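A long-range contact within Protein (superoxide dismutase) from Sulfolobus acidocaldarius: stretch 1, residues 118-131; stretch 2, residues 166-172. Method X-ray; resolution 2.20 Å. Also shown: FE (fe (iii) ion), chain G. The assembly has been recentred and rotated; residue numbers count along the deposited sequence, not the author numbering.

Stretch 1 118-131: RFKQVFSESANSLP
Stretch 2, residues 166-172: ILIVDEF

Stretch 1 is a helix, already under way at R118, with phi/psi near -65/-40 (F123 -64/-41), that gives way to loop by L130; stretch 2 turns a corner at I166 and L167, runs as an extended strand through I168 (-155/143) and V169 (-130/128) to D170, and leaves as loop. The register is set by two pairs of CA atoms: F123 CA lies 10.3 Å from L167 CA, and A127 CA lies 8.1 Å from E171 CA. Both chains therefore advance in the same sense, four residues at a time, and the gap narrows along the way. The wider spacing is filled by the F123 ring and the L167 side chain; at the tighter one stands an alanine.

R118 keeps out of the contact and turns its guanidinium to the next turn of helix, NE donating to Q121 OE1 at 3.3 Å. F119 opens the interface. With chi1 t (168°) and chi2 78°, its CZ comes 4.1 Å from L167 CD2, which sits at the ring edge. K120 and Q121 lie out of reach, and V122 is buried without touching stretch 2.

F123, one turn on, touches two residues of stretch 2. Its chi1 is t (-170°) and chi2 -84°, and the ring serves two neighbours differently: L167 CD2 lies over one face, 4.1 Å from CE2, while V169 CG2 meets the edge, 3.4 Å from CE1. L167 (chi1 t, chi2 p) thus offers one methyl to two aromatic rings. The side chains alternate: L167 and V169 point toward the helix, I168 between them away. V169 has an off-well chi1 of -144°.

Backbone bonds such as F123 N to F119 O (2.7 Å) and A127 N to F123 O (3.0 Å) hold the contact residues on one helical face. S124 and S126 return their hydroxyls to the helix, S124 OG to K120 O and S126 OG to V122 O, both at 2.9 Å. A127 then lets the acid of E171 approach: CB is 3.6 Å from E171 OE2, and A127 O is 2.6 Å from E171 OE1. E171 reaches there with chi1 m (-80°), chi2 t and chi3 81°, from phi/psi -121/18.

N128 and S129 point away; S129 OG donates to S126 O at 2.7 Å. L130, at phi/psi -58/119 with chi1 t and chi2 p, closes the contact by placing CD2 3.6 Å from E171 CB, apolar carbon against the aliphatic base of the acid. Just before E171, D170 binds the iron through OD2 at 1.9 Å.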

ATOM      1  N   ARG A 118       0.890   4.906  31.113  1.00 14.12           N
ATOM      2  CA  ARG A 118       0.373   5.688  29.996  1.00 17.59           C
ATOM      3  C   ARG A 118       0.916   5.096  28.708  1.00 15.39           C
ATOM      4  O   ARG A 118       0.172   4.889  27.756  1.00 18.47           O
ATOM      5  CB  ARG A 118       0.804   7.153  30.094  1.00 21.17           C
ATOM      6  CG  ARG A 118      -0.354   8.143  30.072  1.00 24.34           C
ATOM      7  CD  ARG A 118      -0.815   8.486  28.664  1.00 23.74           C
ATOM      8  NE  ARG A 118      -2.089   7.847  28.343  1.00 28.34           N
ATOM      9  CZ  ARG A 118      -2.947   8.274  27.417  1.00 25.71           C
ATOM     10  NH1 ARG A 118      -2.691   9.357  26.696  1.00 28.22           N
ATOM     11  NH2 ARG A 118      -4.059   7.595  27.195  1.00 23.83           N
ATOM     12  N   PHE A 119       2.217   4.823  28.683  1.00 13.67           N
ATOM     13  CA  PHE A 119       2.836   4.240  27.499  1.00 15.88           C
ATOM     14  C   PHE A 119       2.069   2.991  27.087  1.00 18.97           C
ATOM     15  O   PHE A 119       1.731   2.816  25.912  1.00 22.17           O
ATOM     16  CB  PHE A 119       4.297   3.868  27.769  1.00 16.26           C
ATOM     17  CG  PHE A 119       4.906   3.017  26.689  1.00 19.20           C
ATOM     18  CD1 PHE A 119       5.319   3.585  25.488  1.00 15.02           C
ATOM     19  CD2 PHE A 119       5.023   1.641  26.853  1.00 17.01           C
ATOM     20  CE1 PHE A 119       5.835   2.795  24.464  1.00 17.77           C
ATOM     21  CE2 PHE A 119       5.538   0.840  25.831  1.00 19.87           C
ATOM     22  CZ  PHE A 119       5.943   1.421  24.636  1.00 19.77           C
ATOM     23  N   LYS A 120       1.798   2.126  28.060  1.00 18.28           N
ATOM     24  CA  LYS A 120       1.065   0.888  27.820  1.00 16.15           C
ATOM     25  C   LYS A 120      -0.296   1.179  27.197  1.00 17.24           C
ATOM     26  O   LYS A 120      -0.742   0.482  26.287  1.00 18.09           O
ATOM     27  CB  LYS A 120       0.875   0.143  29.133  1.00 17.47           C
ATOM     28  CG  LYS A 120       0.879  -1.351  29.003  1.00 24.65           C
ATOM     29  CD  LYS A 120       1.640  -1.976  30.148  1.00 28.12           C
ATOM     30  CE  LYS A 120       0.810  -3.034  30.829  1.00 31.39           C
ATOM     31  NZ  LYS A 120       0.833  -2.875  32.302  1.00 35.06           N
ATOM     32  N   GLN A 121      -0.956   2.218  27.697  1.00 17.56           N
ATOM     33  CA  GLN A 121      -2.263   2.613  27.189  1.00 13.61           C
ATOM     34  C   GLN A 121      -2.173   3.092  25.747  1.00 14.38           C
ATOM     35  O   GLN A 121      -2.972   2.689  24.902  1.00 14.69           O
ATOM     36  CB  GLN A 121      -2.846   3.742  28.041  1.00 15.13           C
ATOM     37  CG  GLN A 121      -3.536   3.280  29.302  1.00 20.55           C
ATOM     38  CD  GLN A 121      -3.750   4.412  30.289  1.00 26.48           C
ATOM     39  OE1 GLN A 121      -3.887   5.572  29.901  1.00 25.93           O
ATOM     40  NE2 GLN A 121      -3.781   4.079  31.574  1.00 28.49           N
ATOM     41  N   VAL A 122      -1.206   3.964  25.473  1.00 15.01           N
ATOM     42  CA  VAL A 122      -1.029   4.514  24.134  1.00 16.40           C
ATOM     43  C   VAL A 122      -0.565   3.454  23.140  1.00 18.74           C
ATOM     44  O   VAL A 122      -1.043   3.412  22.002  1.00 13.54           O
ATOM     45  CB  VAL A 122      -0.022   5.678  24.134  1.00 15.34           C
ATOM     46  CG1 VAL A 122       0.108   6.251  22.729  1.00 17.00           C
ATOM     47  CG2 VAL A 122      -0.486   6.758  25.095  1.00 13.85           C
ATOM     48  N   PHE A 123       0.357   2.595  23.567  1.00 15.41           N
ATOM     49  CA  PHE A 123       0.848   1.537  22.695  1.00 15.51           C
ATOM     50  C   PHE A 123      -0.281   0.565  22.350  1.00 17.78           C
ATOM     51  O   PHE A 123      -0.407   0.118  21.206  1.00 19.61           O
ATOM     52  CB  PHE A 123       1.997   0.775  23.358  1.00 14.89           C
ATOM     53  CG  PHE A 123       2.705  -0.175  22.429  1.00 15.11           C
ATOM     54  CD1 PHE A 123       2.208  -1.456  22.210  1.00 15.72           C
ATOM     55  CD2 PHE A 123       3.860   0.218  21.758  1.00 14.95           C
ATOM     56  CE1 PHE A 123       2.850  -2.332  21.333  1.00 16.45           C
ATOM     57  CE2 PHE A 123       4.513  -0.651  20.879  1.00 14.51           C
ATOM     58  CZ  PHE A 123       4.006  -1.928  20.667  1.00 13.92           C
ATOM     59  N   SER A 124      -1.105   0.242  23.339  1.00 17.05           N
ATOM     60  CA  SER A 124      -2.217  -0.672  23.118  1.00 17.70           C
ATOM     61  C   SER A 124      -3.266  -0.038  22.204  1.00 16.88           C
ATOM     62  O   SER A 124      -3.840  -0.711  21.342  1.00 16.14           O
ATOM     63  CB  SER A 124      -2.854  -1.061  24.456  1.00 19.31           C
ATOM     64  OG  SER A 124      -1.999  -1.922  25.192  1.00 24.58           O
ATOM     65  N   GLU A 125      -3.514   1.257  22.392  1.00 14.99           N
ATOM     66  CA  GLU A 125      -4.490   1.969  21.572  1.00 18.33           C
ATOM     67  C   GLU A 125      -4.044   1.961  20.109  1.00 14.53           C
ATOM     68  O   GLU A 125      -4.857   1.784  19.202  1.00  9.99           O
ATOM     69  CB  GLU A 125      -4.648   3.413  22.059  1.00 16.27           C
ATOM     70  CG  GLU A 125      -5.872   4.110  21.487  1.00 20.00           C
ATOM     71  CD  GLU A 125      -5.993   5.556  21.928  1.00 21.85           C
ATOM     72  OE1 GLU A 125      -5.395   5.918  22.963  1.00 27.46           O
ATOM     73  OE2 GLU A 125      -6.690   6.333  21.242  1.00 21.71           O
ATOM     74  N   SER A 126      -2.748   2.162  19.891  1.00 11.37           N
ATOM     75  CA  SER A 126      -2.181   2.158  18.548  1.00 10.05           C
ATOM     76  C   SER A 126      -2.272   0.764  17.923  1.00 10.90           C
ATOM     77  O   SER A 126      -2.647   0.620  16.757  1.00 12.78           O
ATOM     78  CB  SER A 126      -0.719   2.594  18.602  1.00 10.15           C
ATOM     79  OG  SER A 126      -0.597   3.868  19.204  1.00 11.54           O
ATOM     80  N   ALA A 127      -1.924  -0.256  18.702  1.00 11.81           N
ATOM     81  CA  ALA A 127      -1.969  -1.646  18.246  1.00 10.48           C
ATOM     82  C   ALA A 127      -3.374  -2.064  17.835  1.00 11.33           C
ATOM     83  O   ALA A 127      -3.561  -2.800  16.868  1.00 13.60           O
ATOM     84  CB  ALA A 127      -1.465  -2.574  19.348  1.00  8.32           C
ATOM     85  N   ASN A 128      -4.367  -1.599  18.583  1.00 12.28           N
ATOM     86  CA  ASN A 128      -5.748  -1.940  18.286  1.00 11.43           C
ATOM     87  C   ASN A 128      -6.319  -1.163  17.108  1.00 12.28           C
ATOM     88  O   ASN A 128      -7.368  -1.530  16.578  1.00 15.46           O
ATOM     89  CB  ASN A 128      -6.614  -1.711  19.522  1.00 14.70           C
ATOM     90  CG  ASN A 128      -6.555  -2.870  20.481  1.00 21.62           C
ATOM     91  OD1 ASN A 128      -6.961  -3.982  20.149  1.00 24.64           O
ATOM     92  ND2 ASN A 128      -6.041  -2.622  21.678  1.00 18.54           N
ATOM     93  N   SER A 129      -5.634  -0.098  16.695  1.00 12.36           N
ATOM     94  CA  SER A 129      -6.102   0.722  15.574  1.00 13.32           C
ATOM     95  C   SER A 129      -5.624   0.200  14.220  1.00 11.90           C
ATOM     96  O   SER A 129      -6.108   0.634  13.177  1.00 14.13           O
ATOM     97  CB  SER A 129      -5.653   2.175  15.751  1.00 10.36           C
ATOM     98  OG  SER A 129      -4.287   2.332  15.416  1.00 17.72           O
ATOM     99  N   LEU A 130      -4.677  -0.733  14.247  1.00 14.15           N
ATOM    100  CA  LEU A 130      -4.132  -1.320  13.028  1.00 15.15           C
ATOM    101  C   LEU A 130      -5.227  -1.973  12.173  1.00 15.06           C
ATOM    102  O   LEU A 130      -5.912  -2.890  12.617  1.00 13.33           O
ATOM    103  CB  LEU A 130      -3.060  -2.351  13.391  1.00 10.82           C
ATOM    104  CG  LEU A 130      -2.586  -3.295  12.283  1.00 16.87           C
ATOM    105  CD1 LEU A 130      -1.742  -2.531  11.286  1.00 10.86           C
ATOM    106  CD2 LEU A 130      -1.787  -4.436  12.883  1.00 16.50           C
ATOM    107  N   PRO A 131      -5.416  -1.489  10.933  1.00 15.98           N
ATOM    108  CA  PRO A 131      -6.444  -2.061  10.055  1.00 14.64           C
ATOM    109  C   PRO A 131      -5.985  -3.330   9.335  1.00 16.15           C
ATOM    110  O   PRO A 131      -5.328  -3.266   8.296  1.00 18.02           O
ATOM    111  CB  PRO A 131      -6.750  -0.929   9.079  1.00 13.56           C
ATOM    112  CG  PRO A 131      -5.472  -0.131   9.011  1.00 15.65           C
ATOM    113  CD  PRO A 131      -4.704  -0.364  10.298  1.00 16.24           C
ATOM    114  N   ILE A 166      12.790  -1.632  18.894  1.00 20.38           N
ATOM    115  CA  ILE A 166      13.036  -1.838  20.323  1.00 14.29           C
ATOM    116  C   ILE A 166      12.006  -2.798  20.928  1.00 19.15           C
ATOM    117  O   ILE A 166      12.345  -3.654  21.750  1.00 16.62           O
ATOM    118  CB  ILE A 166      12.971  -0.500  21.105  1.00 16.40           C
ATOM    119  CG1 ILE A 166      14.037   0.469  20.592  1.00 13.43           C
ATOM    120  CG2 ILE A 166      13.170  -0.752  22.594  1.00 11.60           C
ATOM    121  CD1 ILE A 166      15.456  -0.070  20.690  1.00 16.05           C
ATOM    122  N   LEU A 167      10.750  -2.638  20.513  1.00 16.92           N
ATOM    123  CA  LEU A 167       9.637  -3.458  20.990  1.00 15.47           C
ATOM    124  C   LEU A 167       8.745  -3.799  19.799  1.00 15.66           C
ATOM    125  O   LEU A 167       8.558  -2.976  18.907  1.00 16.98           O
ATOM    126  CB  LEU A 167       8.836  -2.682  22.044  1.00 15.12           C
ATOM    127  CG  LEU A 167       7.715  -3.419  22.790  1.00 17.63           C
ATOM    128  CD1 LEU A 167       8.305  -4.496  23.680  1.00 17.63           C
ATOM    129  CD2 LEU A 167       6.917  -2.421  23.624  1.00 16.29           C
ATOM    130  N   ILE A 168       8.184  -5.003  19.780  1.00 15.07           N
ATOM    131  CA  ILE A 168       7.348  -5.395  18.654  1.00 12.89           C
ATOM    132  C   ILE A 168       6.306  -6.466  18.960  1.00 13.00           C
ATOM    133  O   ILE A 168       6.557  -7.391  19.732  1.00 15.81           O
ATOM    134  CB  ILE A 168       8.230  -5.901  17.495  1.00 16.13           C
ATOM    135  CG1 ILE A 168       7.373  -6.196  16.263  1.00 20.55           C
ATOM    136  CG2 ILE A 168       8.989  -7.142  17.936  1.00 14.04           C
ATOM    137  CD1 ILE A 168       8.161  -6.215  14.973  1.00 23.39           C
ATOM    138  N   VAL A 169       5.136  -6.334  18.341  1.00 12.22           N
ATOM    139  CA  VAL A 169       4.052  -7.299  18.508  1.00 12.60           C
ATOM    140  C   VAL A 169       3.532  -7.711  17.148  1.00 11.40           C
ATOM    141  O   VAL A 169       3.189  -6.856  16.328  1.00 10.70           O
ATOM    142  CB  VAL A 169       2.825  -6.729  19.241  1.00 13.95           C
ATOM    143  CG1 VAL A 169       2.224  -7.802  20.110  1.00 12.66           C
ATOM    144  CG2 VAL A 169       3.190  -5.505  20.026  1.00 21.26           C
ATOM    145  N   ASP A 170       3.457  -9.015  16.918  1.00  7.33           N
ATOM    146  CA  ASP A 170       2.950  -9.549  15.662  1.00 10.81           C
ATOM    147  C   ASP A 170       1.436  -9.490  15.742  1.00 12.10           C
ATOM    148  O   ASP A 170       0.851  -9.961  16.721  1.00 16.33           O
ATOM    149  CB  ASP A 170       3.401 -11.002  15.485  1.00  9.91           C
ATOM    150  CG  ASP A 170       3.097 -11.554  14.103  1.00  9.58           C
ATOM    151  OD1 ASP A 170       2.379 -10.900  13.310  1.00  5.17           O
ATOM    152  OD2 ASP A 170       3.585 -12.664  13.807  1.00 17.80           O
ATOM    153  N   GLU A 171       0.797  -8.915  14.727  1.00 12.54           N
ATOM    154  CA  GLU A 171      -0.655  -8.813  14.727  1.00 10.68           C
ATOM    155  C   GLU A 171      -1.316  -9.489  13.535  1.00 12.03           C
ATOM    156  O   GLU A 171      -2.472  -9.210  13.211  1.00 13.14           O
ATOM    157  CB  GLU A 171      -1.084  -7.347  14.820  1.00 14.56           C
ATOM    158  CG  GLU A 171      -1.034  -6.796  16.246  1.00 13.76           C
ATOM    159  CD  GLU A 171      -1.638  -5.411  16.355  1.00 18.47           C
ATOM    160  OE1 GLU A 171      -2.883  -5.296  16.430  1.00 15.50           O
ATOM    161  OE2 GLU A 171      -0.865  -4.433  16.362  1.00 19.07           O
ATOM    162  N   PHE A 172      -0.574 -10.368  12.873  1.00 11.49           N
ATOM    163  CA  PHE A 172      -1.135 -11.133  11.766  1.00 10.38           C
ATOM    164  C   PHE A 172      -2.076 -12.082  12.504  1.00 10.62           C
ATOM    165  O   PHE A 172      -1.775 -12.502  13.620  1.00 10.12           O
ATOM    166  CB  PHE A 172      -0.046 -11.944  11.065  1.00 13.04           C
ATOM    167  CG  PHE A 172       0.507 -11.287   9.834  1.00 14.72           C
ATOM    168  CD1 PHE A 172       1.207 -10.084   9.925  1.00 15.22           C
ATOM    169  CD2 PHE A 172       0.337 -11.876   8.581  1.00 16.25           C
ATOM    170  CE1 PHE A 172       1.733  -9.473   8.778  1.00 16.36           C
ATOM    171  CE2 PHE A 172       0.856 -11.277   7.430  1.00 19.93           C
ATOM    172  CZ  PHE A 172       1.558 -10.072   7.528  1.00 16.38           C
TER
HETATM  173 FE    FE G 322       3.737 -13.896  12.421  1.00 18.06          FE
HETATM  174  O   HOH W   1       3.576 -12.322  11.074  1.00 15.16           O